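PDB 4WJI: putative cyclohexadienyl dehydrogenase and ADH prephenate dehydrogenase from Rhizobium meliloti, which probably catalyses the NAD(P)-dependent oxidative decarboxylation of prephenate to 4-hydroxyphenylpyruvate, a step of tyrosine biosynthesis, and is seen here with NADP and tyrosine bound. Local coordinates for residues S188-V199 and F224-W235; G16-R24 and G46-Y54. All coordinates share one frame; numbering follows the deposited sequence. Where two conformers were deposited one is given.

Overall arrangement
Contact 2 belongs to the Rossmann-type nucleotide-binding domain and contact 1 to the helical dimerization domain, and the bound NADP and tyrosine lie where the two domains face each other. The centres of the contacts are 28 Å apart and their nearest atoms about 10 Å apart, so they do not touch; along the chain, contact 2 closes before contact 1 opens. Contact 1 reaches both ligands directly: Arg226 grips the carboxylate of the tyrosine, and the selenomethionine Met234 lies against the nicotinamide of NADP. Contact 2 does not touch either ligand; the side chain of Ser17 is about 7 Å from NADP and about 13 Å from the tyrosine.

Contact 1 (S188-V199 and F224-W235); sequences SHLPHIIAYNIV and FTRLAASDPTMW. With NAP (NADP nicotinamide-adenine-dinucleotide phosphate), chain B; TYR (tyrosine), chain C.
Trp235 lays its indole over the His192 ring in an offset stack, the planes 17° apart and the centroid of its six-membered ring 3.9 Å from that of His192. CG of His192 stands anti to its own carbonyl carbon (chi1 -76°), which swings the imidazole over the indole. His192 CB lies 3.8 Å from the centroid of the same six-membered ring, almost on its normal, a CH-pi contact. Ring rotation is fixed by a bond in the imidazole plane from His192 ND1 to Ser188 O, 2.9 Å long. Tyr196 presents its edge to the five-membered ring of the indole, an offset edge-to-face pair with planes at 63°, and Tyr196 CD1 packs 3.7 Å from Ala228 CB. Farther along helix 177-203, Ile198 CG2 meets Phe224 CD2 at 3.5 Å.

At the ligand end, Arg226 sends NH1 and NH2 to the two carboxylate oxygens of the bound tyrosine in nearly straight bonds; Glu128 of the same chain and Asp223 of the second subunit also salt-bridge this guanidinium. One water joins His192 NE2 (2.9 Å), Ser230 OG, Trp235 NE1 and the tyrosine N. Apolar and aromatic packing thus holds the helices, while charged bonds and this water read the amino-acid end of the ligand.

Contact 2 (G16-R24 and G46-Y54); sequences GSSIARDIR and GELGLGDRY
Arg24 reaches across to Asp52 and clasps a single oxygen with two nitrogens: NH1 lies 2.8 Å from Asp52 OD1 and NH2 3.1 Å from the same OD1. The first bond uses the syn lone pair of OD1 and is the straighter, at 158°; the second meets the oxygen from above the carboxylate plane, consistent with the 53° between the guanidinium and carboxylate planes. Both lie almost in the guanidinium plane. The side chain leaves the helix with CG trans to the backbone N (chi1 177°), then bends at chi2 and chi3, which turns the end of the guanidinium onto the loop. There NH2 also donates to Gly49 O at 3.0 Å and, weakly, to Gly51 O. Asp52 OD2 has its own partner, the backbone N of Ile32.

Helix 14-26, which follows the glycine-rich turn at NADP, belongs to the first beta-alpha-beta unit of the Rossmann fold (strand 4-10, helix 14-26, strand 29-35), and segment 46-54 to the next, where the loop after helix 39-48 leads into strand 53-55, an outermost strand of the sheet in this chain. Gly49 ends helix 39-48 in a Schellman motif with positive phi, and its carbonyl O is one of those that accept from Arg24 NH2.

Leu50 fills the middle of the contact. Its CD1 touches Ser17 CB at 3.7 Å, while CD2 sits 3.9 Å above the plane of the Arg21 guanidinium, over its centre. Arg21 is extended from CG to NE, standing off its helix, and its guanidinium lies over the Leu50 methyl; its NH2 bonds to Pro132 O, beyond the two segments. Ala20 CB approaches Leu50 O at 3.7 Å, and a water donates to that same oxygen at 2.7 Å and weakly to Ala20 O, bridging the two backbones.

Contact 1 (S188-V199 and F224-W235)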
loop_
_atom_site.group_PDB
_atom_site.type_symbol
_atom_site.label_atom_id
_atom_site.label_comp_id
_atom_site.label_asym_id
_atom_site.label_seq_id
_atom_site.Cartn_x
_atom_site.Cartn_y
_atom_site.Cartn_z
ATOM N N SER A 188 8.069 0.324 -9.587
ATOM C CA SER A 188 7.322 -0.927 -9.495
ATOM C C SER A 188 8.090 -2.068 -8.842
ATOM O O SER A 188 7.598 -2.708 -7.929
ATOM C CB SER A 188 6.897 -1.358 -10.923
ATOM O OG SER A 188 6.155 -2.572 -10.875
ATOM N N HIS A 189 9.296 -2.360 -9.338
ATOM C CA HIS A 189 9.964 -3.554 -8.908
ATOM C C HIS A 189 10.460 -3.491 -7.466
ATOM O O HIS A 189 10.182 -4.405 -6.694
ATOM C CB HIS A 189 11.069 -3.971 -9.894
ATOM C CG HIS A 189 10.567 -4.064 -11.303
ATOM N ND1 HIS A 189 11.421 -4.038 -12.385
ATOM C CD2 HIS A 189 9.310 -4.082 -11.808
ATOM C CE1 HIS A 189 10.711 -4.111 -13.496
ATOM N NE2 HIS A 189 9.417 -4.123 -13.169
ATOM N N LEU A 190 11.155 -2.411 -7.127
ATOM C CA LEU A 190 11.573 -2.209 -5.739
ATOM C C LEU A 190 10.383 -2.194 -4.793
ATOM O O LEU A 190 10.398 -2.898 -3.771
ATOM C CB LEU A 190 12.466 -0.972 -5.583
ATOM C CG LEU A 190 13.018 -0.749 -4.166
ATOM C CD1 LEU A 190 13.957 -1.881 -3.792
ATOM C CD2 LEU A 190 13.726 0.580 -4.021
ATOM N N PRO A 191 9.300 -1.445 -5.121
ATOM C CA PRO A 191 8.126 -1.502 -4.206
ATOM C C PRO A 191 7.643 -2.936 -3.946
ATOM O O PRO A 191 7.364 -3.299 -2.781
ATOM C CB PRO A 191 7.077 -0.650 -4.959
ATOM C CG PRO A 191 7.916 0.392 -5.636
ATOM C CD PRO A 191 9.180 -0.348 -6.078
ATOM N N HIS A 192 7.548 -3.776 -4.988
ATOM C CA HIS A 192 7.108 -5.156 -4.759
ATOM C C HIS A 192 8.096 -5.963 -3.901
ATOM O O HIS A 192 7.693 -6.717 -3.031
ATOM C CB HIS A 192 6.774 -5.876 -6.077
ATOM C CG HIS A 192 5.460 -5.472 -6.676
ATOM N ND1 HIS A 192 5.263 -4.290 -7.358
ATOM C CD2 HIS A 192 4.275 -6.125 -6.704
ATOM C CE1 HIS A 192 4.018 -4.251 -7.803
ATOM N NE2 HIS A 192 3.392 -5.341 -7.388
ATOM N N ILE A 193 9.392 -5.849 -4.218
ATOM C CA ILE A 193 10.429 -6.557 -3.477
ATOM C C ILE A 193 10.401 -6.205 -1.977
ATOM O O ILE A 193 10.459 -7.110 -1.149
ATOM C CB ILE A 193 11.805 -6.260 -4.072
ATOM C CG1 ILE A 193 11.916 -6.969 -5.429
ATOM C CG2 ILE A 193 12.945 -6.647 -3.128
ATOM C CD1 ILE A 193 13.034 -6.423 -6.321
ATOM N N ILE A 194 10.246 -4.905 -1.693
ATOM C CA ILE A 194 10.193 -4.445 -0.329
ATOM C C ILE A 194 8.929 -4.948 0.378
ATOM O O ILE A 194 8.987 -5.310 1.553
ATOM C CB ILE A 194 10.320 -2.889 -0.286
ATOM C CG1 ILE A 194 11.684 -2.405 -0.805
ATOM C CG2 ILE A 194 10.158 -2.366 1.090
ATOM C CD1 ILE A 194 12.901 -3.014 -0.183
ATOM N N ALA A 195 7.789 -4.965 -0.338
ATOM C CA ALA A 195 6.570 -5.529 0.243
ATOM C C ALA A 195 6.736 -7.020 0.560
ATOM O O ALA A 195 6.383 -7.470 1.641
ATOM C CB ALA A 195 5.391 -5.332 -0.691
ATOM N N TYR A 196 7.292 -7.788 -0.375
ATOM C CA TYR A 196 7.553 -9.221 -0.084
ATOM C C TYR A 196 8.459 -9.348 1.152
ATOM O O TYR A 196 8.257 -10.236 2.002
ATOM C CB TYR A 196 8.225 -9.900 -1.276
ATOM C CG TYR A 196 7.276 -10.282 -2.394
ATOM C CD1 TYR A 196 6.282 -11.231 -2.184
ATOM C CD2 TYR A 196 7.426 -9.766 -3.707
ATOM C CE1 TYR A 196 5.430 -11.614 -3.200
ATOM C CE2 TYR A 196 6.585 -10.180 -4.733
ATOM C CZ TYR A 196 5.603 -11.108 -4.492
ATOM O OH TYR A 196 4.796 -11.522 -5.561
ATOM N N ASN A 197 9.448 -8.467 1.253
ATOM C CA ASN A 197 10.408 -8.582 2.335
ATOM C C ASN A 197 9.763 -8.290 3.677
ATOM O O ASN A 197 9.974 -9.044 4.644
ATOM C CB ASN A 197 11.620 -7.693 2.137
ATOM C CG ASN A 197 12.744 -8.100 3.067
ATOM O OD1 ASN A 197 13.292 -9.213 2.930
ATOM N ND2 ASN A 197 13.084 -7.255 4.009
ATOM N N ILE A 198 8.955 -7.237 3.769
ATOM C CA ILE A 198 8.352 -6.937 5.063
ATOM C C ILE A 198 7.338 -7.999 5.485
ATOM O O ILE A 198 7.262 -8.323 6.660
ATOM C CB ILE A 198 7.859 -5.519 5.155
ATOM C CG1 ILE A 198 7.595 -5.158 6.628
ATOM C CG2 ILE A 198 6.657 -5.319 4.336
ATOM C CD1 ILE A 198 7.339 -3.691 6.841
ATOM N N VAL A 199 6.571 -8.547 4.528
ATOM C CA VAL A 199 5.643 -9.575 4.904
ATOM C C VAL A 199 6.374 -10.842 5.350
ATOM O O VAL A 199 5.982 -11.477 6.349
ATOM C CB VAL A 199 4.651 -9.849 3.764
ATOM C CG1 VAL A 199 3.732 -10.995 4.142
ATOM C CG2 VAL A 199 3.848 -8.605 3.453
ATOM N N PHE A 224 0.900 -3.521 2.286
ATOM C CA PHE A 224 2.027 -4.270 1.756
ATOM C C PHE A 224 1.615 -5.719 1.419
ATOM O O PHE A 224 2.125 -6.351 0.453
ATOM C CB PHE A 224 3.152 -4.337 2.786
ATOM C CG PHE A 224 3.873 -3.047 3.005
ATOM C CD1 PHE A 224 3.331 -2.062 3.818
ATOM C CD2 PHE A 224 5.122 -2.852 2.457
ATOM C CE1 PHE A 224 4.001 -0.860 4.010
ATOM C CE2 PHE A 224 5.829 -1.667 2.681
ATOM C CZ PHE A 224 5.272 -0.670 3.465
ATOM N N THR A 225 0.725 -6.293 2.208
ATOM C CA THR A 225 0.252 -7.667 1.953
ATOM C C THR A 225 -0.440 -7.791 0.586
ATOM O O THR A 225 -0.410 -8.872 -0.001
ATOM C CB THR A 225 -0.687 -8.240 3.054
ATOM O OG1 THR A 225 -1.949 -7.533 3.062
ATOM C CG2 THR A 225 -0.000 -8.210 4.417
ATOM N N ARG A 226 -1.112 -6.738 0.117
ATOM C CA ARG A 226 -1.787 -6.792 -1.183
ATOM C C ARG A 226 -0.726 -7.056 -2.285
ATOM O O ARG A 226 -0.895 -7.947 -3.122
ATOM C CB ARG A 226 -2.582 -5.526 -1.483
ATOM C CG ARG A 226 -3.487 -5.724 -2.714
ATOM C CD ARG A 226 -4.145 -4.415 -3.119
ATOM N NE ARG A 226 -3.188 -3.453 -3.660
ATOM C CZ ARG A 226 -2.680 -3.485 -4.891
ATOM N NH1 ARG A 226 -3.079 -4.416 -5.754
ATOM N NH2 ARG A 226 -1.743 -2.601 -5.229
ATOM N N LEU A 227 0.341 -6.283 -2.290
ATOM C CA LEU A 227 1.372 -6.475 -3.316
ATOM C C LEU A 227 2.007 -7.851 -3.179
ATOM O O LEU A 227 2.298 -8.524 -4.183
ATOM C CB LEU A 227 2.405 -5.359 -3.247
ATOM C CG LEU A 227 1.819 -3.986 -3.561
ATOM C CD1 LEU A 227 2.861 -2.916 -3.325
ATOM C CD2 LEU A 227 1.287 -3.949 -4.992
ATOM N N ALA A 228 2.254 -8.257 -1.940
ATOM C CA ALA A 228 2.907 -9.572 -1.674
ATOM C C ALA A 228 1.986 -10.778 -1.861
ATOM O O ALA A 228 2.361 -11.914 -1.548
ATOM C CB ALA A 228 3.526 -9.572 -0.288
ATOM N N ALA A 229 0.779 -10.533 -2.358
ATOM C CA ALA A 229 -0.126 -11.605 -2.795
ATOM C C ALA A 229 -0.145 -11.876 -4.300
ATOM O O ALA A 229 -0.908 -12.753 -4.775
ATOM C CB ALA A 229 -1.529 -11.308 -2.341
ATOM N N SER A 230 0.688 -11.135 -5.012
ATOM C CA SER A 230 0.777 -11.229 -6.447
ATOM C C SER A 230 1.344 -12.607 -6.870
ATOM O O SER A 230 1.707 -13.436 -6.043
ATOM C CB SER A 230 1.639 -10.074 -6.970
ATOM O OG SER A 230 1.079 -8.815 -6.659
ATOM N N ASP A 231 1.373 -12.843 -8.172
ATOM C CA ASP A 231 1.784 -14.123 -8.665
ATOM C C ASP A 231 3.304 -14.348 -8.501
ATOM O O ASP A 231 4.113 -13.542 -8.980
ATOM C CB ASP A 231 1.400 -14.287 -10.125
ATOM C CG ASP A 231 1.773 -15.644 -10.652
ATOM O OD1 ASP A 231 1.144 -16.669 -10.243
ATOM O OD2 ASP A 231 2.746 -15.720 -11.434
ATOM N N PRO A 232 3.682 -15.499 -7.921
ATOM C CA PRO A 232 5.115 -15.685 -7.667
ATOM C C PRO A 232 5.939 -15.906 -8.921
ATOM O O PRO A 232 7.086 -15.525 -8.950
ATOM C CB PRO A 232 5.178 -16.934 -6.767
ATOM C CG PRO A 232 3.813 -17.384 -6.576
ATOM C CD PRO A 232 2.856 -16.412 -7.103
ATOM N N THR A 233 5.355 -16.550 -9.945
ATOM C CA THR A 233 6.076 -16.750 -11.204
ATOM C C THR A 233 6.385 -15.415 -11.874
ATOM O O THR A 233 7.532 -15.189 -12.319
ATOM C CB THR A 233 5.314 -17.676 -12.161
ATOM O OG1 THR A 233 5.065 -18.942 -11.524
ATOM C CG2 THR A 233 6.072 -17.921 -13.411
HETATM N N MSE A 234 5.376 -14.540 -11.949
HETATM C CA MSE A 234 5.549 -13.219 -12.557
HETATM C C MSE A 234 6.700 -12.506 -11.892
HETATM O O MSE A 234 7.559 -11.932 -12.564
HETATM C CB MSE A 234 4.252 -12.395 -12.393
HETATM C CG MSE A 234 4.388 -10.922 -12.781
HETATM SE SE MSE A 234 2.654 -10.078 -12.728
HETATM C CE MSE A 234 3.384 -8.313 -12.665
ATOM N N TRP A 235 6.692 -12.458 -10.547
ATOM C CA TRP A 235 7.675 -11.655 -9.830
ATOM C C TRP A 235 9.042 -12.301 -9.726
ATOM O O TRP A 235 10.037 -11.570 -9.750
ATOM C CB TRP A 235 7.108 -11.200 -8.445
ATOM C CG TRP A 235 6.129 -10.091 -8.720
ATOM C CD1 TRP A 235 4.768 -10.160 -8.741
ATOM C CD2 TRP A 235 6.478 -8.763 -9.148
ATOM N NE1 TRP A 235 4.258 -8.954 -9.139
ATOM C CE2 TRP A 235 5.281 -8.073 -9.386
ATOM C CE3 TRP A 235 7.685 -8.090 -9.308
ATOM C CZ2 TRP A 235 5.271 -6.744 -9.827
ATOM C CZ3 TRP A 235 7.663 -6.812 -9.759
ATOM C CH2 TRP A 235 6.468 -6.144 -10.028
HETATM P PA NAP B . -1.266 -14.362 -15.284
HETATM O O1A NAP B . -2.607 -13.835 -14.943
HETATM O O2A NAP B . -0.542 -15.300 -14.378
HETATM O O5B NAP B . -1.378 -15.089 -16.711
HETATM C C5B NAP B . -0.294 -15.867 -17.202
HETATM C C4B NAP B . -0.540 -16.363 -18.626
HETATM O O4B NAP B . 0.691 -16.860 -19.139
HETATM C C3B NAP B . -1.496 -17.542 -18.683
HETATM O O3B NAP B . -2.130 -17.620 -19.950
HETATM C C2B NAP B . -0.576 -18.729 -18.579
HETATM O O2B NAP B . -1.100 -19.864 -19.209
HETATM C C1B NAP B . 0.614 -18.256 -19.369
HETATM N N9A NAP B . 1.929 -18.886 -19.071
HETATM C C8A NAP B . 2.518 -19.024 -17.894
HETATM N N7A NAP B . 3.707 -19.567 -17.954
HETATM C C5A NAP B . 3.905 -19.810 -19.280
HETATM C C6A NAP B . 4.971 -20.386 -19.999
HETATM N N6A NAP B . 6.078 -20.827 -19.371
HETATM N N1A NAP B . 4.850 -20.449 -21.308
HETATM C C2A NAP B . 3.755 -19.997 -21.894
HETATM N N3A NAP B . 2.701 -19.457 -21.310
HETATM C C4A NAP B . 2.807 -19.383 -19.990
HETATM O O3 NAP B . -0.266 -13.165 -15.651
HETATM P PN NAP B . -0.480 -11.634 -16.052
HETATM O O1N NAP B . -0.645 -10.928 -14.803
HETATM O O2N NAP B . -1.485 -11.502 -17.106
HETATM O O5D NAP B . 0.986 -11.241 -16.601
HETATM C C5D NAP B . 1.374 -11.456 -17.935
HETATM C C4D NAP B . 2.480 -10.464 -18.287
HETATM O O4D NAP B . 2.007 -9.159 -18.020
HETATM C C3D NAP B . 3.720 -10.621 -17.460
HETATM O O3D NAP B . 4.866 -10.451 -18.278
HETATM C C2D NAP B . 3.634 -9.526 -16.424
HETATM O O2D NAP B . 4.922 -9.133 -16.026
HETATM C C1D NAP B . 2.949 -8.444 -17.258
HETATM N N1N NAP B . 2.137 -7.477 -16.503
HETATM C C2N NAP B . 1.469 -7.849 -15.409
HETATM C C3N NAP B . 0.712 -6.947 -14.699
HETATM C C7N NAP B . -0.043 -7.295 -13.437
HETATM O O7N NAP B . -0.390 -6.407 -12.706
HETATM N N7N NAP B . -0.290 -8.564 -13.201
HETATM C C4N NAP B . 0.651 -5.658 -15.157
HETATM C C5N NAP B . 1.328 -5.316 -16.298
HETATM C C6N NAP B . 2.102 -6.231 -16.959
HETATM P P2B NAP B . -1.684 -21.104 -18.367
HETATM O O1X NAP B . -2.562 -20.525 -17.308
HETATM O O2X NAP B . -2.439 -21.892 -19.398
HETATM O O3X NAP B . -0.536 -21.876 -17.744
HETATM N N TYR C . -0.109 -5.489 -10.057
HETATM C CA TYR C . 0.219 -4.143 -9.517
HETATM C C TYR C . -0.835 -3.726 -8.528
HETATM O O TYR C . -1.738 -4.522 -8.285
HETATM C CB TYR C . 0.342 -3.109 -10.644
HETATM C CG TYR C . 1.395 -3.425 -11.698
HETATM C CD1 TYR C . 2.417 -4.352 -11.485
HETATM C CD2 TYR C . 1.349 -2.794 -12.913
HETATM C CE1 TYR C . 3.357 -4.626 -12.465
HETATM C CE2 TYR C . 2.286 -3.018 -13.891
HETATM C CZ TYR C . 3.278 -3.942 -13.693
HETATM O OH TYR C . 4.184 -4.230 -14.680
HETATM O OXT TYR C . -0.746 -2.590 -8.005
HETATM O O HOH W 1 1.664 -7.181 -8.741
HETATM O O HOH W 2 3.788 -13.773 -4.825
#

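Contact 2 (G16-R24 and G46-Y54)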
loop_
_atom_site.group_PDB
_atom_site.type_symbol
_atom_site.label_atom_id
_atom_site.label_comp_id
_atom_site.label_asym_id
_atom_site.label_seq_id
_atom_site.Cartn_x
_atom_site.Cartn_y
_atom_site.Cartn_z
ATOM N N GLY A 16 -3.846 -10.418 -20.476
ATOM C CA GLY A 16 -4.414 -10.885 -21.743
ATOM C C GLY A 16 -5.932 -10.930 -21.764
ATOM O O GLY A 16 -6.578 -10.538 -22.770
ATOM N N SER A 17 -6.528 -11.352 -20.658
ATOM C CA SER A 17 -7.997 -11.412 -20.612
ATOM C C SER A 17 -8.668 -10.039 -20.482
ATOM O O SER A 17 -9.837 -9.867 -20.871
ATOM C CB SER A 17 -8.515 -12.350 -19.520
ATOM O OG SER A 17 -8.413 -11.779 -18.242
ATOM N N SER A 18 -7.968 -9.089 -19.860
ATOM C CA SER A 18 -8.458 -7.724 -19.786
ATOM C C SER A 18 -8.435 -7.092 -21.183
ATOM O O SER A 18 -9.380 -6.399 -21.611
ATOM C CB SER A 18 -7.682 -6.911 -18.741
ATOM O OG SER A 18 -7.953 -7.424 -17.442
ATOM N N ILE A 19 -7.353 -7.360 -21.910
ATOM C CA ILE A 19 -7.254 -6.900 -23.314
ATOM C C ILE A 19 -8.366 -7.551 -24.144
ATOM O O ILE A 19 -9.069 -6.877 -24.892
ATOM C CB ILE A 19 -5.867 -7.198 -23.884
ATOM C CG1 ILE A 19 -4.807 -6.358 -23.149
ATOM C CG2 ILE A 19 -5.846 -6.981 -25.365
ATOM C CD1 ILE A 19 -3.394 -6.697 -23.517
ATOM N N ALA A 20 -8.573 -8.844 -23.969
ATOM C CA ALA A 20 -9.650 -9.512 -24.699
ATOM C C ALA A 20 -11.027 -8.866 -24.461
ATOM O O ALA A 20 -11.775 -8.632 -25.396
ATOM C CB ALA A 20 -9.701 -10.993 -24.365
ATOM N N ARG A 21 -11.325 -8.548 -23.200
ATOM C CA ARG A 21 -12.615 -7.970 -22.864
ATOM C C ARG A 21 -12.746 -6.573 -23.469
ATOM O O ARG A 21 -13.830 -6.226 -23.955
ATOM C CB ARG A 21 -12.814 -7.959 -21.344
ATOM C CG ARG A 21 -13.105 -9.330 -20.746
ATOM C CD ARG A 21 -13.203 -9.253 -19.248
ATOM N NE ARG A 21 -13.518 -10.516 -18.553
ATOM C CZ ARG A 21 -12.627 -11.383 -18.085
ATOM N NH1 ARG A 21 -11.340 -11.251 -18.372
ATOM N NH2 ARG A 21 -13.007 -12.420 -17.350
ATOM N N ASP A 22 -11.681 -5.791 -23.449
ATOM C CA ASP A 22 -11.723 -4.462 -24.055
ATOM C C ASP A 22 -11.890 -4.512 -25.585
ATOM O O ASP A 22 -12.623 -3.681 -26.165
ATOM C CB ASP A 22 -10.465 -3.662 -23.739
ATOM C CG ASP A 22 -10.423 -3.168 -22.353
ATOM O OD1 ASP A 22 -11.507 -2.992 -21.711
ATOM O OD2 ASP A 22 -9.267 -2.893 -21.901
ATOM N N ILE A 23 -11.197 -5.445 -26.237
ATOM C CA ILE A 23 -11.356 -5.622 -27.667
ATOM C C ILE A 23 -12.799 -5.932 -27.989
ATOM O O ILE A 23 -13.353 -5.352 -28.934
ATOM C CB ILE A 23 -10.414 -6.747 -28.216
ATOM C CG1 ILE A 23 -8.941 -6.351 -28.143
ATOM C CG2 ILE A 23 -10.808 -7.128 -29.634
ATOM C CD1 ILE A 23 -8.019 -7.562 -28.298
ATOM N N ARG A 24 -13.420 -6.824 -27.233
ATOM C CA ARG A 24 -14.833 -7.166 -27.459
ATOM C C ARG A 24 -15.764 -5.951 -27.224
ATOM O O ARG A 24 -16.627 -5.689 -28.036
ATOM C CB ARG A 24 -15.252 -8.366 -26.604
ATOM C CG ARG A 24 -16.721 -8.806 -26.677
ATOM C CD ARG A 24 -16.894 -9.886 -27.646
ATOM N NE ARG A 24 -16.198 -11.142 -27.375
ATOM C CZ ARG A 24 -15.864 -11.979 -28.339
ATOM N NH1 ARG A 24 -16.062 -11.660 -29.617
ATOM N NH2 ARG A 24 -15.316 -13.117 -28.049
ATOM N N GLY A 46 -12.788 -20.142 -22.824
ATOM C CA GLY A 46 -13.935 -20.470 -23.680
ATOM C C GLY A 46 -15.279 -20.284 -22.987
ATOM O O GLY A 46 -16.228 -19.717 -23.572
ATOM N N GLU A 47 -15.356 -20.695 -21.723
ATOM C CA GLU A 47 -16.587 -20.535 -20.946
ATOM C C GLU A 47 -16.887 -19.058 -20.715
ATOM O O GLU A 47 -18.044 -18.666 -20.683
ATOM C CB GLU A 47 -16.504 -21.303 -19.626
ATOM C CG GLU A 47 -16.118 -22.765 -19.840
ATOM C CD GLU A 47 -17.075 -23.799 -19.315
ATOM O OE1 GLU A 47 -18.268 -23.761 -19.699
ATOM O OE2 GLU A 47 -16.597 -24.687 -18.567
ATOM N N LEU A 48 -15.837 -18.241 -20.585
ATOM C CA LEU A 48 -15.970 -16.803 -20.408
ATOM C C LEU A 48 -16.261 -16.059 -21.745
ATOM O O LEU A 48 -16.571 -14.872 -21.721
ATOM C CB LEU A 48 -14.680 -16.222 -19.774
ATOM C CG LEU A 48 -14.468 -16.612 -18.309
ATOM C CD1 LEU A 48 -13.058 -16.265 -17.886
ATOM C CD2 LEU A 48 -15.467 -15.913 -17.388
ATOM N N GLY A 49 -16.134 -16.741 -22.872
ATOM C CA GLY A 49 -16.353 -16.121 -24.179
ATOM C C GLY A 49 -15.316 -15.084 -24.586
ATOM O O GLY A 49 -15.647 -14.064 -25.181
ATOM N N LEU A 50 -14.059 -15.321 -24.211
ATOM C CA LEU A 50 -13.016 -14.330 -24.428
ATOM C C LEU A 50 -12.522 -14.258 -25.877
ATOM O O LEU A 50 -11.993 -13.228 -26.289
ATOM C CB LEU A 50 -11.835 -14.555 -23.486
ATOM C CG LEU A 50 -12.133 -14.427 -22.009
ATOM C CD1 LEU A 50 -10.893 -14.664 -21.184
ATOM C CD2 LEU A 50 -12.738 -13.104 -21.659
ATOM N N GLY A 51 -12.691 -15.346 -26.615
ATOM C CA GLY A 51 -12.264 -15.409 -28.014
ATOM C C GLY A 51 -13.324 -15.861 -28.966
ATOM O O GLY A 51 -14.447 -16.197 -28.556
ATOM N N ASP A 52 -12.957 -15.824 -30.240
ATOM C CA ASP A 52 -13.786 -16.377 -31.310
ATOM C C ASP A 52 -13.240 -17.717 -31.757
ATOM O O ASP A 52 -14.009 -18.618 -32.105
ATOM C CB ASP A 52 -13.894 -15.396 -32.450
ATOM C CG ASP A 52 -14.370 -14.000 -31.970
ATOM O OD1 ASP A 52 -15.241 -13.899 -31.096
ATOM O OD2 ASP A 52 -13.874 -12.979 -32.433
ATOM N N ARG A 53 -11.924 -17.861 -31.723
ATOM C CA ARG A 53 -11.253 -19.105 -32.066
ATOM C C ARG A 53 -10.283 -19.414 -30.939
ATOM O O ARG A 53 -9.713 -18.530 -30.356
ATOM C CB ARG A 53 -10.476 -18.982 -33.381
ATOM C CG ARG A 53 -11.275 -18.675 -34.653
ATOM C CD ARG A 53 -10.388 -18.470 -35.892
ATOM N N TYR A 54 -10.130 -20.691 -30.613
ATOM C CA TYR A 54 -9.256 -21.109 -29.536
ATOM C C TYR A 54 -8.318 -22.212 -29.965
ATOM O O TYR A 54 -8.719 -23.076 -30.722
ATOM C CB TYR A 54 -10.091 -21.648 -28.381
ATOM C CG TYR A 54 -11.088 -20.684 -27.819
ATOM C CD1 TYR A 54 -12.329 -20.524 -28.395
ATOM C CD2 TYR A 54 -10.797 -19.936 -26.719
ATOM C CE1 TYR A 54 -13.224 -19.620 -27.890
ATOM C CE2 TYR A 54 -11.698 -19.043 -26.208
ATOM C CZ TYR A 54 -12.907 -18.895 -26.804
ATOM O OH TYR A 54 -13.816 -18.016 -26.284
HETATM O O HOH W 3 -13.354 -11.053 -25.396
HETATM O O HOH W 4 -15.754 -10.911 -24.012
#